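Local coordinates for protein methyl-coenzyme M reductase subunit beta (Methanosarcina barkeri, PDB 1E6Y) that forms the beta subunit of methyl-coenzyme M reductase, the nickel F430 enzyme that releases methane from methyl-coenzyme M with coenzyme B as reductant, the last step of methanogenesis, at residues E[44-49]-E[72-77]; E[229-234]-E[293-298]. All coordinates share one frame; numbering follows the deposited sequence.

Contact 1. Residues E[44-49]-E[72-77]; sequences VNLAGI and YDIVGN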
ATOM      1  N   VAL E  44     -17.448  19.966  10.365  1.00 12.52           N
ATOM      2  CA  VAL E  44     -16.989  20.732   9.211  1.00 13.47           C
ATOM      3  C   VAL E  44     -16.466  22.082   9.680  1.00 13.86           C
ATOM      4  O   VAL E  44     -17.113  22.766  10.470  1.00 14.63           O
ATOM      5  CB  VAL E  44     -18.129  20.952   8.185  1.00 13.23           C
ATOM      6  CG1 VAL E  44     -17.647  21.835   7.039  1.00 13.59           C
ATOM      7  CG2 VAL E  44     -18.606  19.617   7.647  1.00 14.24           C
ATOM      8  N   ASN E  45     -15.260  22.423   9.243  1.00 13.76           N
ATOM      9  CA  ASN E  45     -14.633  23.677   9.625  1.00 13.72           C
ATOM     10  C   ASN E  45     -14.982  24.766   8.609  1.00 13.92           C
ATOM     11  O   ASN E  45     -14.333  24.893   7.569  1.00 14.36           O
ATOM     12  CB  ASN E  45     -13.114  23.488   9.713  1.00 13.65           C
ATOM     13  CG  ASN E  45     -12.411  24.676  10.343  1.00 14.57           C
ATOM     14  OD1 ASN E  45     -12.993  25.748  10.505  1.00 14.59           O
ATOM     15  ND2 ASN E  45     -11.141  24.494  10.687  1.00 15.58           N
ATOM     16  N   LEU E  46     -16.019  25.540   8.916  1.00 13.63           N
ATOM     17  CA  LEU E  46     -16.497  26.596   8.027  1.00 14.15           C
ATOM     18  C   LEU E  46     -15.477  27.716   7.879  1.00 13.95           C
ATOM     19  O   LEU E  46     -15.299  28.263   6.789  1.00 13.88           O
ATOM     20  CB  LEU E  46     -17.812  27.170   8.552  1.00 14.50           C
ATOM     21  CG  LEU E  46     -19.011  26.225   8.614  1.00 14.30           C
ATOM     22  CD1 LEU E  46     -20.241  27.009   9.049  1.00 15.15           C
ATOM     23  CD2 LEU E  46     -19.239  25.581   7.255  1.00 14.43           C
ATOM     24  N   ALA E  47     -14.826  28.071   8.984  1.00 13.58           N
ATOM     25  CA  ALA E  47     -13.745  29.051   8.951  1.00 13.91           C
ATOM     26  C   ALA E  47     -12.620  28.564   8.039  1.00 13.60           C
ATOM     27  O   ALA E  47     -12.087  29.330   7.234  1.00 13.83           O
ATOM     28  CB  ALA E  47     -13.218  29.303  10.362  1.00 13.67           C
ATOM     29  N   GLY E  48     -12.325  27.267   8.114  1.00 13.31           N
ATOM     30  CA  GLY E  48     -11.301  26.676   7.269  1.00 12.84           C
ATOM     31  C   GLY E  48     -11.642  26.727   5.793  1.00 12.41           C
ATOM     32  O   GLY E  48     -10.785  27.031   4.965  1.00 12.12           O
ATOM     33  N   ILE E  49     -12.894  26.419   5.459  1.00 12.43           N
ATOM     34  CA  ILE E  49     -13.362  26.504   4.078  1.00 12.62           C
ATOM     35  C   ILE E  49     -13.224  27.931   3.553  1.00 12.64           C
ATOM     36  O   ILE E  49     -12.664  28.148   2.480  1.00 13.05           O
ATOM     37  CB  ILE E  49     -14.842  26.055   3.950  1.00 13.03           C
ATOM     38  CG1 ILE E  49     -14.964  24.560   4.254  1.00 12.55           C
ATOM     39  CG2 ILE E  49     -15.365  26.338   2.547  1.00 13.06           C
ATOM     40  CD1 ILE E  49     -16.377  24.087   4.440  1.00 12.63           C
ATOM     41  N   TYR E  72     -15.968  34.282  -0.186  1.00 17.07           N
ATOM     42  CA  TYR E  72     -17.310  33.968   0.286  1.00 16.73           C
ATOM     43  C   TYR E  72     -17.340  34.108   1.801  1.00 17.20           C
ATOM     44  O   TYR E  72     -16.439  33.630   2.494  1.00 16.84           O
ATOM     45  CB  TYR E  72     -17.690  32.533  -0.086  1.00 16.11           C
ATOM     46  CG  TYR E  72     -17.725  32.230  -1.570  1.00 15.83           C
ATOM     47  CD1 TYR E  72     -17.759  33.256  -2.520  1.00 15.73           C
ATOM     48  CD2 TYR E  72     -17.769  30.913  -2.024  1.00 15.91           C
ATOM     49  CE1 TYR E  72     -17.839  32.973  -3.882  1.00 16.39           C
ATOM     50  CE2 TYR E  72     -17.855  30.621  -3.378  1.00 15.48           C
ATOM     51  CZ  TYR E  72     -17.891  31.652  -4.301  1.00 15.62           C
ATOM     52  OH  TYR E  72     -17.995  31.352  -5.638  1.00 15.18           O
ATOM     53  N   ASP E  73     -18.385  34.747   2.313  1.00 17.51           N
ATOM     54  CA  ASP E  73     -18.548  34.865   3.753  1.00 17.84           C
ATOM     55  C   ASP E  73     -19.258  33.632   4.303  1.00 17.67           C
ATOM     56  O   ASP E  73     -20.465  33.652   4.543  1.00 17.99           O
ATOM     57  CB  ASP E  73     -19.334  36.133   4.096  1.00 18.75           C
ATOM     58  CG  ASP E  73     -19.302  36.459   5.583  1.00 19.80           C
ATOM     59  OD1 ASP E  73     -18.540  35.815   6.336  1.00 20.05           O
ATOM     60  OD2 ASP E  73     -20.048  37.368   5.998  1.00 21.31           O
ATOM     61  N   ILE E  74     -18.500  32.556   4.482  1.00 17.10           N
ATOM     62  CA  ILE E  74     -19.052  31.294   4.962  1.00 16.56           C
ATOM     63  C   ILE E  74     -19.524  31.423   6.410  1.00 16.54           C
ATOM     64  O   ILE E  74     -20.667  31.094   6.727  1.00 16.79           O
ATOM     65  CB  ILE E  74     -18.006  30.155   4.875  1.00 16.26           C
ATOM     66  CG1 ILE E  74     -17.416  30.082   3.459  1.00 15.95           C
ATOM     67  CG2 ILE E  74     -18.642  28.829   5.274  1.00 15.83           C
ATOM     68  CD1 ILE E  74     -18.426  29.769   2.370  1.00 15.48           C
ATOM     69  N   VAL E  75     -18.653  31.947   7.267  1.00 16.80           N
ATOM     70  CA  VAL E  75     -18.941  32.072   8.691  1.00 17.23           C
ATOM     71  C   VAL E  75     -20.101  33.036   8.964  1.00 17.59           C
ATOM     72  O   VAL E  75     -20.965  32.755   9.796  1.00 17.58           O
ATOM     73  CB  VAL E  75     -17.677  32.534   9.462  1.00 17.10           C
ATOM     74  CG1 VAL E  75     -18.008  32.798  10.929  1.00 17.06           C
ATOM     75  CG2 VAL E  75     -16.591  31.471   9.355  1.00 17.26           C
ATOM     76  N   GLY E  76     -20.154  34.133   8.212  1.00 18.09           N
ATOM     77  CA  GLY E  76     -21.217  35.107   8.389  1.00 18.61           C
ATOM     78  C   GLY E  76     -22.580  34.615   7.939  1.00 19.16           C
ATOM     79  O   GLY E  76     -23.604  35.214   8.270  1.00 19.89           O
ATOM     80  N   ASN E  77     -22.593  33.518   7.187  1.00 18.45           N
ATOM     81  CA  ASN E  77     -23.832  32.917   6.705  1.00 18.13           C
ATOM     82  C   ASN E  77     -24.024  31.521   7.293  1.00 17.75           C
ATOM     83  O   ASN E  77     -24.778  30.712   6.753  1.00 17.46           O
ATOM     84  CB  ASN E  77     -23.815  32.838   5.174  1.00 18.50           C
ATOM     85  CG  ASN E  77     -23.990  34.192   4.517  1.00 19.29           C
ATOM     86  OD1 ASN E  77     -25.105  34.690   4.391  1.00 20.73           O
ATOM     87  ND2 ASN E  77     -22.885  34.805   4.114  1.00 19.63           N
TER
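Ile74 and Val75 pack their gamma methyls against Leu46 and Ala47, where strand 41-45 of an antiparallel sheet in the N-terminal domain passes into helix 46-55 and the chain later folds back ahead of helix 78-89. No hydrogen bond joins 44-49 to 72-77; between the two segments the contact is made by aliphatic side chains, chiefly their methyl groups, packing on the first turn of the helix. Ile74 reaches it with its short branch: CG2 lies anti to the backbone N and ends 3.8 Å from Leu46 CB, also resting near Leu46 O and CD2. Its longer branch, CG1, faces Ile49 CG2 more loosely, at 4.4 Å. Val75 lies over the backbone of the first turn, its CG2 being 3.8 Å from Ala47 CA and 4.1 Å from Ala47 CB. That methyl stands anti to its own carbonyl carbon, while CG1 takes the position anti to N (chi1 174°).

Beyond the two segments, Val134 and Ile138 of helix 125-141 pack on Ile49, and Ile138 also touches Ile74. Gln50, the residue after Ile49 in helix 46-55, uses OE1 to accept a hydrogen bond from Val75 N, a polar tie beside the methyl contacts.

Each partner is shaped locally by a side chain that bonds to its own backbone. In the loop, Asp73 OD1 accepts from Gly76 N in an Asx motif, and Asn77 ND2 gives a nearly straight bond to Asp73 O at 2.7 Å. At the helix start Asn45 is the N-cap: Gly48 N meets Asn45 OD1 at 2.9 Å, from above the carbonyl plane of the amide.

Contact 2. Residues E[229-234]-E[293-298]; sequences FERHQL and ANDVPK
Asp295 OD1 is gripped by two donors, Arg231 NH2 at 2.9 Å and Lys298 N at 3.2 Å. The first meets its syn lone pair, whereas the backbone N-H comes from above the carboxylate plane. Asp295 OD2 takes Arg231 NH1 at 2.8 Å, again on the syn side, completing an end-on, two-nitrogen salt bridge in which guanidinium and carboxylate are turned 31° apart. Arg231 gets there on an extended chain, with CG anti to the backbone N (chi1 173°), and its NE pairs with Asp2.

Asp295 is the N-cap residue of helix 296-318, and its bond from Lys298 N is the capping bond, so one carboxylate both caps that helix and ties it to helix 228-241 in the C-terminal domain; the helix end would probably help stabilise its negative charge. Pro297 points its CB toward helix 228-241 and packs beside the salt bridge: its CG lies 3.6 Å from Arg231 NH2, and its CB is 3.8 Å from His232 CD2, the two side chains crossing at about a right angle. His232 ND1 donates to Gln233 OE1, and NE2 bonds Tyr346 OH. Pro246 of the gamma subunit packs on both His232 and Pro297. A water donates to Pro297 O and, at 2.7 Å, to His232 O.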
ATOM      1  N   PHE E 229     -14.964 -15.987  25.644  1.00 10.60           N
ATOM      2  CA  PHE E 229     -14.261 -14.715  25.561  1.00 10.10           C
ATOM      3  C   PHE E 229     -15.194 -13.519  25.705  1.00  9.72           C
ATOM      4  O   PHE E 229     -14.741 -12.414  25.999  1.00  9.42           O
ATOM      5  CB  PHE E 229     -13.472 -14.632  24.253  1.00 10.37           C
ATOM      6  CG  PHE E 229     -12.343 -15.623  24.173  1.00 10.27           C
ATOM      7  CD1 PHE E 229     -12.535 -16.865  23.576  1.00 10.17           C
ATOM      8  CD2 PHE E 229     -11.124 -15.355  24.786  1.00 10.08           C
ATOM      9  CE1 PHE E 229     -11.531 -17.831  23.599  1.00 10.74           C
ATOM     10  CE2 PHE E 229     -10.110 -16.313  24.813  1.00  9.79           C
ATOM     11  CZ  PHE E 229     -10.314 -17.554  24.218  1.00 10.48           C
ATOM     12  N   GLU E 230     -16.501 -13.749  25.582  1.00  9.46           N
ATOM     13  CA  GLU E 230     -17.452 -12.672  25.832  1.00  9.92           C
ATOM     14  C   GLU E 230     -17.469 -12.278  27.305  1.00 10.12           C
ATOM     15  O   GLU E 230     -17.306 -11.100  27.624  1.00  9.38           O
ATOM     16  CB  GLU E 230     -18.870 -13.034  25.378  1.00 11.18           C
ATOM     17  CG  GLU E 230     -19.852 -11.888  25.636  1.00 11.99           C
ATOM     18  CD  GLU E 230     -21.216 -12.073  25.003  1.00 12.76           C
ATOM     19  OE1 GLU E 230     -21.747 -13.202  25.014  1.00 14.09           O
ATOM     20  OE2 GLU E 230     -21.790 -11.059  24.556  1.00 13.81           O
ATOM     21  N   ARG E 231     -17.644 -13.251  28.204  1.00  9.53           N
ATOM     22  CA  ARG E 231     -17.548 -12.944  29.640  1.00 10.18           C
ATOM     23  C   ARG E 231     -16.209 -12.277  29.955  1.00  9.80           C
ATOM     24  O   ARG E 231     -16.128 -11.299  30.679  1.00 10.56           O
ATOM     25  CB  ARG E 231     -17.701 -14.226  30.467  1.00  9.86           C
ATOM     26  CG  ARG E 231     -17.450 -14.033  31.966  1.00 11.38           C
ATOM     27  CD  ARG E 231     -17.531 -15.358  32.742  1.00 10.84           C
ATOM     28  NE  ARG E 231     -17.501 -15.022  34.173  1.00 10.64           N
ATOM     29  CZ  ARG E 231     -16.493 -15.211  35.020  1.00 11.07           C
ATOM     30  NH1 ARG E 231     -16.638 -14.801  36.281  1.00 11.21           N
ATOM     31  NH2 ARG E 231     -15.356 -15.796  34.658  1.00 10.91           N
ATOM     32  N   HIS E 232     -15.144 -12.813  29.361  1.00 10.01           N
ATOM     33  CA  HIS E 232     -13.790 -12.296  29.571  1.00 10.00           C
ATOM     34  C   HIS E 232     -13.676 -10.798  29.270  1.00  9.80           C
ATOM     35  O   HIS E 232     -13.190 -10.026  30.102  1.00  9.96           O
ATOM     36  CB  HIS E 232     -12.800 -13.074  28.702  1.00  9.78           C
ATOM     37  CG  HIS E 232     -11.365 -12.783  29.014  1.00  9.56           C
ATOM     38  ND1 HIS E 232     -10.649 -11.792  28.374  1.00  9.53           N
ATOM     39  CD2 HIS E 232     -10.506 -13.364  29.884  1.00  9.88           C
ATOM     40  CE1 HIS E 232      -9.412 -11.778  28.835  1.00 10.34           C
ATOM     41  NE2 HIS E 232      -9.298 -12.722  29.752  1.00  9.13           N
ATOM     42  N   GLN E 233     -14.172 -10.381  28.108  1.00  9.23           N
ATOM     43  CA  GLN E 233     -14.071  -8.982  27.701  1.00  8.84           C
ATOM     44  C   GLN E 233     -15.032  -8.073  28.464  1.00  9.15           C
ATOM     45  O   GLN E 233     -14.694  -6.936  28.789  1.00  9.32           O
ATOM     46  CB  GLN E 233     -14.305  -8.852  26.193  1.00  7.74           C
ATOM     47  CG  GLN E 233     -13.230  -9.529  25.345  1.00  8.64           C
ATOM     48  CD  GLN E 233     -11.826  -9.105  25.739  1.00  9.19           C
ATOM     49  OE1 GLN E 233     -11.050  -9.904  26.261  1.00  8.99           O
ATOM     50  NE2 GLN E 233     -11.498  -7.838  25.508  1.00  8.49           N
ATOM     51  N   LEU E 234     -16.201  -8.605  28.809  1.00  9.77           N
ATOM     52  CA  LEU E 234     -17.224  -7.818  29.490  1.00 10.21           C
ATOM     53  C   LEU E 234     -16.903  -7.566  30.961  1.00 10.59           C
ATOM     54  O   LEU E 234     -17.271  -6.528  31.505  1.00 10.45           O
ATOM     55  CB  LEU E 234     -18.592  -8.490  29.353  1.00 11.20           C
ATOM     56  CG  LEU E 234     -19.183  -8.441  27.941  1.00 11.64           C
ATOM     57  CD1 LEU E 234     -20.534  -9.127  27.921  1.00 13.26           C
ATOM     58  CD2 LEU E 234     -19.311  -6.997  27.487  1.00 12.22           C
ATOM     59  N   ALA E 293      -5.138 -18.059  40.460  1.00 13.77           N
ATOM     60  CA  ALA E 293      -6.395 -17.378  40.187  1.00 14.35           C
ATOM     61  C   ALA E 293      -7.539 -18.389  40.203  1.00 14.65           C
ATOM     62  O   ALA E 293      -7.535 -19.360  39.444  1.00 15.12           O
ATOM     63  CB  ALA E 293      -6.326 -16.672  38.834  1.00 14.59           C
ATOM     64  N   ASN E 294      -8.493 -18.177  41.105  1.00 14.92           N
ATOM     65  CA  ASN E 294      -9.656 -19.051  41.224  1.00 15.02           C
ATOM     66  C   ASN E 294     -10.686 -18.748  40.140  1.00 14.92           C
ATOM     67  O   ASN E 294     -11.493 -19.607  39.778  1.00 14.82           O
ATOM     68  CB  ASN E 294     -10.290 -18.896  42.607  1.00 16.49           C
ATOM     69  CG  ASN E 294      -9.318 -19.208  43.732  1.00 16.91           C
ATOM     70  OD1 ASN E 294      -8.661 -20.250  43.732  1.00 18.76           O
ATOM     71  ND2 ASN E 294      -9.206 -18.292  44.685  1.00 17.30           N
ATOM     72  N   ASP E 295     -10.683 -17.507  39.662  1.00 13.55           N
ATOM     73  CA  ASP E 295     -11.486 -17.112  38.507  1.00 12.98           C
ATOM     74  C   ASP E 295     -10.565 -16.311  37.602  1.00 11.71           C
ATOM     75  O   ASP E 295     -10.201 -15.183  37.921  1.00 12.37           O
ATOM     76  CB  ASP E 295     -12.675 -16.246  38.948  1.00 12.49           C
ATOM     77  CG  ASP E 295     -13.680 -15.993  37.822  1.00 14.12           C
ATOM     78  OD1 ASP E 295     -13.267 -15.782  36.663  1.00 13.29           O
ATOM     79  OD2 ASP E 295     -14.892 -15.939  38.112  1.00 14.48           O
ATOM     80  N   VAL E 296     -10.140 -16.926  36.503  1.00 11.78           N
ATOM     81  CA  VAL E 296      -9.108 -16.338  35.655  1.00 11.07           C
ATOM     82  C   VAL E 296      -9.564 -15.054  34.951  1.00 10.50           C
ATOM     83  O   VAL E 296      -8.889 -14.030  35.049  1.00 11.30           O
ATOM     84  CB  VAL E 296      -8.573 -17.363  34.616  1.00 10.63           C
ATOM     85  CG1 VAL E 296      -7.568 -16.696  33.680  1.00 10.28           C
ATOM     86  CG2 VAL E 296      -7.919 -18.541  35.337  1.00 11.78           C
ATOM     87  N   PRO E 297     -10.756 -15.062  34.319  1.00 10.64           N
ATOM     88  CA  PRO E 297     -11.246 -13.813  33.719  1.00 10.46           C
ATOM     89  C   PRO E 297     -11.477 -12.686  34.732  1.00 10.68           C
ATOM     90  O   PRO E 297     -11.249 -11.518  34.423  1.00 10.55           O
ATOM     91  CB  PRO E 297     -12.544 -14.235  33.028  1.00 10.48           C
ATOM     92  CG  PRO E 297     -12.351 -15.692  32.739  1.00 11.10           C
ATOM     93  CD  PRO E 297     -11.599 -16.209  33.938  1.00 10.17           C
ATOM     94  N   LYS E 298     -11.880 -13.037  35.951  1.00 11.23           N
ATOM     95  CA  LYS E 298     -12.063 -12.037  37.002  1.00 11.93           C
ATOM     96  C   LYS E 298     -10.741 -11.452  37.483  1.00 11.58           C
ATOM     97  O   LYS E 298     -10.647 -10.255  37.746  1.00 11.98           O
ATOM     98  CB  LYS E 298     -12.812 -12.636  38.190  1.00 14.36           C
ATOM     99  CG  LYS E 298     -14.275 -12.260  38.231  1.00 18.00           C
ATOM    100  CD  LYS E 298     -14.786 -12.277  39.654  1.00 20.12           C
ATOM    101  CE  LYS E 298     -16.223 -11.838  39.706  1.00 21.09           C
ATOM    102  NZ  LYS E 298     -16.944 -12.555  40.786  1.00 22.34           N
TER
HETATM  103  O   HOH W   1     -11.282  -9.932  32.080  1.00 12.32           O

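How the contacts relate
Contact 1 closes before contact 2 opens along the chain, and the two share no helix, strand or sheet. The first lies in the N-terminal domain, at the junction of strand 41-45 and helix 46-55; the second lies in the C-terminal domain, between helices 228-241 and 296-318. Their centres are 51 Å apart, on opposite sides of the chain's centre, and their nearest atoms stay about 32 Å from each other. Both lie away from the sites that bind coenzyme M, coenzyme B and F430. As a pair they contrast two ways of joining distant segments: a buried apolar contact whose segments no other chain of the assembly touches, and a charged surface contact where the gamma subunit packs on His232 and Pro297.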